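Local atomic coordinates of cell death abnormality protein 2 (Caenorhabditis elegans, PDB entry 3QWX), a protein that acts as a Crk-family SH2/SH3 signalling adaptor required for cell migration and for the engulfment of cell corpses. Residues L27-P31 with L51-E55; K115-V121 with R142-K148. One frame throughout, in Å; residues are numbered along the deposited sequence.

Interaction 1: residues L27-P31 with L51-E55; sequences LLGEP and LTVRE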
ATOM      1  N   LEU A  27       7.050 -10.868   2.045  1.00 19.12           N
ATOM      2  CA  LEU A  27       7.775  -9.609   1.862  1.00 19.41           C
ATOM      3  C   LEU A  27       8.133  -8.946   3.200  1.00 21.37           C
ATOM      4  O   LEU A  27       9.275  -8.540   3.416  1.00 22.02           O
ATOM      5  CB  LEU A  27       6.976  -8.643   0.978  1.00 21.27           C
ATOM      6  CG  LEU A  27       6.756  -9.087  -0.471  1.00 21.61           C
ATOM      7  CD1 LEU A  27       5.970  -8.035  -1.258  1.00 25.42           C
ATOM      8  CD2 LEU A  27       8.087  -9.401  -1.163  1.00 24.01           C
ATOM      9  N   LEU A  28       7.157  -8.840   4.098  1.00 20.59           N
ATOM     10  CA  LEU A  28       7.385  -8.179   5.379  1.00 17.95           C
ATOM     11  C   LEU A  28       8.201  -9.040   6.347  1.00 19.01           C
ATOM     12  O   LEU A  28       8.773  -8.525   7.315  1.00 20.91           O
ATOM     13  CB  LEU A  28       6.062  -7.707   6.000  1.00 19.60           C
ATOM     14  CG  LEU A  28       5.515  -6.405   5.388  1.00 22.38           C
ATOM     15  CD1 LEU A  28       4.113  -6.121   5.860  1.00 26.30           C
ATOM     16  CD2 LEU A  28       6.408  -5.206   5.713  1.00 22.57           C
ATOM     17  N   GLY A  29       8.280 -10.340   6.063  1.00 20.82           N
ATOM     18  CA  GLY A  29       9.059 -11.255   6.874  1.00 20.75           C
ATOM     19  C   GLY A  29      10.533 -11.368   6.500  1.00 25.89           C
ATOM     20  O   GLY A  29      11.310 -12.014   7.212  1.00 20.88           O
ATOM     21  N   GLU A  30      10.923 -10.742   5.389  1.00 23.04           N
ATOM     22  CA  GLU A  30      12.313 -10.791   4.933  1.00 21.91           C
ATOM     23  C   GLU A  30      13.260 -10.190   5.986  1.00 21.78           C
ATOM     24  O   GLU A  30      12.885  -9.266   6.712  1.00 21.63           O
ATOM     25  CB  GLU A  30      12.455 -10.137   3.543  1.00 21.30           C
ATOM     26  CG  GLU A  30      11.742 -10.946   2.451  1.00 20.07           C
ATOM     27  CD  GLU A  30      11.972 -10.429   1.043  1.00 20.96           C
ATOM     28  OE1 GLU A  30      12.326  -9.245   0.869  1.00 22.45           O
ATOM     29  OE2 GLU A  30      11.788 -11.223   0.100  1.00 25.51           O
ATOM     30  N   PRO A  31      14.482 -10.740   6.099  1.00 24.81           N
ATOM     31  CA  PRO A  31      15.388 -10.410   7.218  1.00 24.20           C
ATOM     32  C   PRO A  31      15.742  -8.934   7.315  1.00 19.60           C
ATOM     33  O   PRO A  31      15.934  -8.436   8.424  1.00 22.69           O
ATOM     34  CB  PRO A  31      16.649 -11.232   6.911  1.00 22.02           C
ATOM     35  CG  PRO A  31      16.169 -12.353   6.058  1.00 20.67           C
ATOM     36  CD  PRO A  31      15.028 -11.800   5.237  1.00 24.65           C
ATOM     37  N   LEU A  51      -4.256  -4.883   7.228  1.00 19.79           N
ATOM     38  CA  LEU A  51      -3.019  -4.218   7.566  1.00 18.89           C
ATOM     39  C   LEU A  51      -2.030  -5.313   7.942  1.00 16.74           C
ATOM     40  O   LEU A  51      -2.292  -6.088   8.860  1.00 18.97           O
ATOM     41  CB  LEU A  51      -3.254  -3.284   8.762  1.00 16.82           C
ATOM     42  CG  LEU A  51      -2.073  -2.533   9.369  1.00 18.51           C
ATOM     43  CD1 LEU A  51      -1.491  -1.502   8.399  1.00 17.51           C
ATOM     44  CD2 LEU A  51      -2.509  -1.863  10.658  1.00 18.36           C
ATOM     45  N   THR A  52      -0.903  -5.369   7.242  1.00 15.14           N
ATOM     46  CA  THR A  52       0.164  -6.344   7.520  1.00 18.21           C
ATOM     47  C   THR A  52       1.429  -5.625   8.017  1.00 15.95           C
ATOM     48  O   THR A  52       1.893  -4.675   7.384  1.00 14.48           O
ATOM     49  CB  THR A  52       0.498  -7.218   6.257  1.00 17.17           C
ATOM     50  OG1 THR A  52      -0.695  -7.846   5.778  1.00 17.70           O
ATOM     51  CG2 THR A  52       1.523  -8.303   6.589  1.00 15.94           C
ATOM     52  N   VAL A  53       1.968  -6.084   9.151  1.00 17.35           N
ATOM     53  CA  VAL A  53       3.038  -5.389   9.870  1.00 17.03           C
ATOM     54  C   VAL A  53       4.146  -6.345  10.346  1.00 17.72           C
ATOM     55  O   VAL A  53       3.869  -7.425  10.855  1.00 19.05           O
ATOM     56  CB  VAL A  53       2.492  -4.637  11.125  1.00 17.10           C
ATOM     57  CG1 VAL A  53       3.485  -3.588  11.611  1.00 15.90           C
ATOM     58  CG2 VAL A  53       1.160  -3.985  10.835  1.00 15.49           C
ATOM     59  N   ARG A  54       5.398  -5.936  10.177  1.00 19.50           N
ATOM     60  CA  ARG A  54       6.532  -6.632  10.790  1.00 18.18           C
ATOM     61  C   ARG A  54       6.649  -6.105  12.218  1.00 20.31           C
ATOM     62  O   ARG A  54       6.948  -4.924  12.426  1.00 18.10           O
ATOM     63  CB  ARG A  54       7.813  -6.322  10.015  1.00 17.59           C
ATOM     64  CG  ARG A  54       9.097  -6.879  10.622  1.00 19.38           C
ATOM     65  CD  ARG A  54       9.117  -8.397  10.681  1.00 20.38           C
ATOM     66  NE  ARG A  54      10.462  -8.883  10.995  1.00 26.95           N
ATOM     67  CZ  ARG A  54      11.400  -9.126  10.076  1.00 28.54           C
ATOM     68  NH1 ARG A  54      11.128  -8.941   8.790  1.00 20.44           N
ATOM     69  NH2 ARG A  54      12.605  -9.565  10.437  1.00 28.14           N
ATOM     70  N   GLU A  55       6.382  -6.966  13.194  1.00 19.51           N
ATOM     71  CA  GLU A  55       6.280  -6.526  14.589  1.00 21.58           C
ATOM     72  C   GLU A  55       7.350  -7.136  15.483  1.00 21.55           C
ATOM     73  O   GLU A  55       7.541  -6.710  16.623  1.00 23.05           O
ATOM     74  CB  GLU A  55       4.879  -6.819  15.144  1.00 19.04           C
ATOM     75  CG  GLU A  55       3.797  -5.977  14.466  1.00 18.14           C
ATOM     76  CD  GLU A  55       2.484  -5.982  15.203  1.00 21.55           C
ATOM     77  OE1 GLU A  55       2.452  -5.609  16.400  1.00 20.78           O
ATOM     78  OE2 GLU A  55       1.475  -6.349  14.581  1.00 21.80           O
TER
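Arg54 reaches from the end of strand 49-54 to the C-terminal end of helix 21-29 and the chain just after it, where one nitrogen, NH1, donates two hydrogen bonds to backbone carbonyls. The first runs from Arg54 NH1 to Leu28 O (2.8 Å). The second, from Arg54 NH1 to Glu30 O (2.7 Å), is the straighter at 170°, although the donor stands above the carbonyl plane of Glu30. Both oxygens lie at the guanidinium edge, close to its plane. The side chain leaves with CG anti to the backbone N and then bends at chi2 (63°), which carries CD past Leu28 O before the head turns to the carbonyls. Arg54 NE is hydrogen-bonded to Ala56 O as well, which further fixes the head.

The apolar half belongs to Leu28. Its CD1 meets Thr52 CG2 at 3.5 Å, a tight approach, and comes close to Thr52 O (3.1 Å). Thr52 OG1 is hydrogen-bonded to NE of Arg41, by family comparison probably the phosphotyrosine-binding arginine.

The first helix of an SH2 domain packs on one side of the central sheet; here the end of Leu28 reaches the strands and Arg54 fastens the chain that leaves the helix.

Interaction 2: residues K115-V121 with R142-K148; sequences KPIIEVV and RLEILSK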
ATOM      1  N   LYS A 115       8.563  -1.321  -2.347  1.00 22.83           N
ATOM      2  CA  LYS A 115       9.315  -2.229  -3.204  1.00 18.10           C
ATOM      3  C   LYS A 115      10.557  -1.534  -3.737  1.00 19.54           C
ATOM      4  O   LYS A 115      10.532  -0.330  -3.982  1.00 19.82           O
ATOM      5  CB  LYS A 115       8.452  -2.698  -4.370  1.00 20.25           C
ATOM      6  CG  LYS A 115       7.170  -3.408  -3.949  1.00 20.22           C
ATOM      7  CD  LYS A 115       6.401  -3.883  -5.163  1.00 23.10           C
ATOM      8  CE  LYS A 115       5.064  -4.502  -4.772  1.00 29.72           C
ATOM      9  NZ  LYS A 115       4.380  -5.148  -5.927  1.00 26.53           N
ATOM     10  N   PRO A 116      11.651  -2.296  -3.915  1.00 21.74           N
ATOM     11  CA  PRO A 116      12.918  -1.789  -4.461  1.00 23.96           C
ATOM     12  C   PRO A 116      12.772  -1.384  -5.932  1.00 19.94           C
ATOM     13  O   PRO A 116      11.913  -1.903  -6.644  1.00 22.59           O
ATOM     14  CB  PRO A 116      13.863  -2.994  -4.357  1.00 24.52           C
ATOM     15  CG  PRO A 116      13.178  -3.969  -3.446  1.00 28.45           C
ATOM     16  CD  PRO A 116      11.726  -3.729  -3.570  1.00 24.22           C
ATOM     17  N   ILE A 117      13.623  -0.467  -6.369  1.00 20.78           N
ATOM     18  CA  ILE A 117      13.571   0.061  -7.727  1.00 23.24           C
ATOM     19  C   ILE A 117      14.423  -0.804  -8.648  1.00 24.00           C
ATOM     20  O   ILE A 117      15.610  -1.013  -8.391  1.00 21.58           O
ATOM     21  CB  ILE A 117      14.084   1.513  -7.762  1.00 20.53           C
ATOM     22  CG1 ILE A 117      13.267   2.386  -6.790  1.00 21.15           C
ATOM     23  CG2 ILE A 117      14.081   2.054  -9.196  1.00 22.03           C
ATOM     24  CD1 ILE A 117      13.961   3.687  -6.362  1.00 22.93           C
ATOM     25  N   ILE A 118      13.809  -1.316  -9.709  1.00 21.75           N
ATOM     26  CA  ILE A 118      14.529  -2.083 -10.719  1.00 23.60           C
ATOM     27  C   ILE A 118      15.267  -1.139 -11.663  1.00 27.40           C
ATOM     28  O   ILE A 118      16.435  -1.342 -11.971  1.00 26.41           O
ATOM     29  CB  ILE A 118      13.568  -2.986 -11.516  1.00 24.95           C
ATOM     30  CG1 ILE A 118      13.070  -4.121 -10.624  1.00 27.01           C
ATOM     31  CG2 ILE A 118      14.256  -3.552 -12.737  1.00 29.18           C
ATOM     32  CD1 ILE A 118      11.874  -4.848 -11.177  1.00 28.33           C
ATOM     33  N   GLU A 119      14.580  -0.104 -12.132  1.00 20.76           N
ATOM     34  CA  GLU A 119      15.256   0.926 -12.912  1.00 24.13           C
ATOM     35  C   GLU A 119      14.458   2.223 -12.941  1.00 23.46           C
ATOM     36  O   GLU A 119      13.265   2.235 -12.622  1.00 20.88           O
ATOM     37  CB  GLU A 119      15.548   0.435 -14.333  1.00 29.74           C
ATOM     38  CG  GLU A 119      14.328   0.033 -15.124  1.00 25.63           C
ATOM     39  CD  GLU A 119      14.691  -0.466 -16.517  1.00 36.44           C
ATOM     40  OE1 GLU A 119      15.821  -0.978 -16.690  1.00 43.10           O
ATOM     41  OE2 GLU A 119      13.850  -0.341 -17.436  1.00 37.37           O
ATOM     42  N   VAL A 120      15.130   3.310 -13.308  1.00 20.55           N
ATOM     43  CA  VAL A 120      14.497   4.613 -13.453  1.00 24.25           C
ATOM     44  C   VAL A 120      14.267   4.905 -14.932  1.00 25.62           C
ATOM     45  O   VAL A 120      15.173   4.760 -15.755  1.00 26.99           O
ATOM     46  CB  VAL A 120      15.355   5.742 -12.823  1.00 26.10           C
ATOM     47  CG1 VAL A 120      14.655   7.086 -12.952  1.00 25.45           C
ATOM     48  CG2 VAL A 120      15.650   5.436 -11.362  1.00 25.58           C
ATOM     49  N   VAL A 121      13.047   5.312 -15.263  1.00 25.16           N
ATOM     50  CA  VAL A 121      12.667   5.551 -16.646  1.00 22.88           C
ATOM     51  C   VAL A 121      11.997   6.906 -16.749  1.00 22.86           C
ATOM     52  O   VAL A 121      11.604   7.489 -15.738  1.00 19.20           O
ATOM     53  CB  VAL A 121      11.679   4.470 -17.163  1.00 22.88           C
ATOM     54  CG1 VAL A 121      12.324   3.090 -17.144  1.00 20.81           C
ATOM     55  CG2 VAL A 121      10.390   4.475 -16.330  1.00 18.20           C
ATOM     56  N   ARG A 142       9.259  11.254 -14.784  1.00 17.74           N
ATOM     57  CA  ARG A 142      10.185  10.294 -14.181  1.00 18.49           C
ATOM     58  C   ARG A 142       9.432   9.237 -13.376  1.00 15.69           C
ATOM     59  O   ARG A 142       8.606   9.563 -12.540  1.00 19.51           O
ATOM     60  CB  ARG A 142      11.184  11.031 -13.280  1.00 21.61           C
ATOM     61  CG  ARG A 142      12.211  10.134 -12.592  1.00 25.62           C
ATOM     62  CD  ARG A 142      12.990  10.913 -11.518  1.00 28.72           C
ATOM     63  NE  ARG A 142      14.055  10.128 -10.882  1.00 32.08           N
ATOM     64  CZ  ARG A 142      13.869   9.218  -9.925  1.00 31.41           C
ATOM     65  NH1 ARG A 142      12.647   8.935  -9.489  1.00 26.23           N
ATOM     66  NH2 ARG A 142      14.915   8.580  -9.401  1.00 29.63           N
ATOM     67  N   LEU A 143       9.697   7.966 -13.648  1.00 18.81           N
ATOM     68  CA  LEU A 143       9.016   6.901 -12.929  1.00 19.72           C
ATOM     69  C   LEU A 143      10.034   5.889 -12.455  1.00 19.59           C
ATOM     70  O   LEU A 143      11.153   5.813 -12.964  1.00 19.94           O
ATOM     71  CB  LEU A 143       7.987   6.204 -13.816  1.00 17.82           C
ATOM     72  CG  LEU A 143       6.904   7.073 -14.469  1.00 20.36           C
ATOM     73  CD1 LEU A 143       6.171   6.262 -15.508  1.00 18.79           C
ATOM     74  CD2 LEU A 143       5.915   7.649 -13.424  1.00 16.86           C
ATOM     75  N   GLU A 144       9.628   5.118 -11.467  1.00 19.89           N
ATOM     76  CA  GLU A 144      10.460   4.058 -10.930  1.00 20.81           C
ATOM     77  C   GLU A 144       9.769   2.747 -11.226  1.00 17.56           C
ATOM     78  O   GLU A 144       8.614   2.541 -10.853  1.00 17.06           O
ATOM     79  CB  GLU A 144      10.662   4.255  -9.420  1.00 17.37           C
ATOM     80  CG  GLU A 144      11.646   5.380  -9.118  1.00 21.26           C
ATOM     81  CD  GLU A 144      11.596   5.861  -7.666  1.00 24.86           C
ATOM     82  OE1 GLU A 144      10.806   5.307  -6.885  1.00 20.88           O
ATOM     83  OE2 GLU A 144      12.339   6.807  -7.323  1.00 22.32           O
ATOM     84  N   ILE A 145      10.482   1.865 -11.910  1.00 16.97           N
ATOM     85  CA  ILE A 145       9.954   0.558 -12.254  1.00 17.17           C
ATOM     86  C   ILE A 145      10.194  -0.435 -11.122  1.00 18.40           C
ATOM     87  O   ILE A 145      11.329  -0.642 -10.704  1.00 17.58           O
ATOM     88  CB  ILE A 145      10.592   0.041 -13.560  1.00 18.31           C
ATOM     89  CG1 ILE A 145      10.346   1.038 -14.700  1.00 17.98           C
ATOM     90  CG2 ILE A 145      10.061  -1.338 -13.924  1.00 18.27           C
ATOM     91  CD1 ILE A 145       8.876   1.297 -15.018  1.00 18.44           C
ATOM     92  N   LEU A 146       9.117  -1.057 -10.650  1.00 16.23           N
ATOM     93  CA  LEU A 146       9.170  -1.972  -9.514  1.00 18.34           C
ATOM     94  C   LEU A 146       9.095  -3.424  -9.940  1.00 23.53           C
ATOM     95  O   LEU A 146       9.472  -4.324  -9.186  1.00 21.86           O
ATOM     96  CB  LEU A 146       7.993  -1.709  -8.566  1.00 21.08           C
ATOM     97  CG  LEU A 146       8.009  -0.541  -7.578  1.00 24.36           C
ATOM     98  CD1 LEU A 146       9.096   0.463  -7.855  1.00 19.73           C
ATOM     99  CD2 LEU A 146       6.651   0.111  -7.526  1.00 25.15           C
ATOM    100  N   SER A 147       8.571  -3.664 -11.132  1.00 17.53           N
ATOM    101  CA  SER A 147       8.432  -5.032 -11.587  1.00 24.22           C
ATOM    102  C   SER A 147       8.295  -5.082 -13.086  1.00 23.17           C
ATOM    103  O   SER A 147       7.522  -4.321 -13.669  1.00 17.64           O
ATOM    104  CB  SER A 147       7.217  -5.702 -10.947  1.00 22.96           C
ATOM    105  OG  SER A 147       7.206  -7.075 -11.279  1.00 31.81           O
ATOM    106  N   LYS A 148       9.059  -5.971 -13.712  1.00 22.65           N
ATOM    107  CA  LYS A 148       8.877  -6.234 -15.134  1.00 25.03           C
ATOM    108  C   LYS A 148       8.002  -7.467 -15.362  1.00 28.50           C
ATOM    109  O   LYS A 148       8.453  -8.488 -15.877  1.00 26.39           O
ATOM    110  CB  LYS A 148      10.223  -6.324 -15.840  1.00 26.79           C
ATOM    111  CG  LYS A 148      10.894  -4.972 -15.923  1.00 24.21           C
ATOM    112  CD  LYS A 148      12.197  -5.021 -16.692  1.00 29.53           C
ATOM    113  CE  LYS A 148      12.747  -3.612 -16.868  1.00 27.66           C
ATOM    114  NZ  LYS A 148      13.931  -3.590 -17.757  1.00 31.20           N
TER
HETATM  115  O   HOH W   1      10.755  -4.354  -6.942  1.00 18.21           O
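Val120 lays its CG1 methyl over one face of the Arg142 guanidinium, toward the rim of the group and 3.7 Å from NE. The arginine, extended from CG to NE, offers its edge to Glu144: the salt bridge from Arg142 NH1 to Glu144 OE2 (3.1 Å) lies in the guanidinium plane but meets the oxygen on its anti side, out of the carboxylate plane. The other oxygen of Glu144 pairs with Arg157 on the next strand, and Ile117 crosses the carboxylate obliquely, its CD1 3.5 Å from Glu144 CD.

Strands 119-123 and 142-147 are antiparallel neighbours in the SH3 beta barrel. Val121 and Leu143 form a hydrogen-bonded pair, Val121 N to Leu143 O at 3.0 Å and Leu143 N to Val121 O at 2.9 Å. At the entry to the first strand, Ile118 N donates a hydrogen bond to Ile145 O (2.8 Å) and Ile145 N one to Glu119 O, so Ile118 and Glu119 both face Ile145 in a classic beta bulge. A water donates to both Pro116 O and Leu146 O, bridging the two chains beyond the bulge.

On the sheet face of Val121, its CG1 packs on Ile145 CG1 at 3.8 Å. With Glu119 CG between backbone N and carbonyl carbon (chi1 59°), the extended chain runs alongside Ile145 and brings the carboxylate to Lys148, which also makes a cation-pi contact with Trp154.

The weak salt bridge of Glu119 OE2 to Lys148 NZ, 3.3 Å, suggests a loose link, while Glu144, shared by Arg142 and Arg157, joins neighbouring positions across the sheet.

In the fold
Interaction 1 lies in the SH2 domain and interaction 2 in the first SH3 domain, so the two contacts belong to separately folded modules joined in series along the chain. Interaction 1 closes before interaction 2 opens, and 115-121 leads directly from the SH2 side into the first strand of the SH3 sheet. Their centres are 21 Å apart and their nearest atoms about 5 Å, without touching. No ligand is bound at either contact, but interaction 1 touches the probable phosphotyrosine site through the bond between Thr52 and Arg41. Interaction 2 has no such link to that site: it is a strand pairing within the five-stranded antiparallel sheet of the SH3 domain.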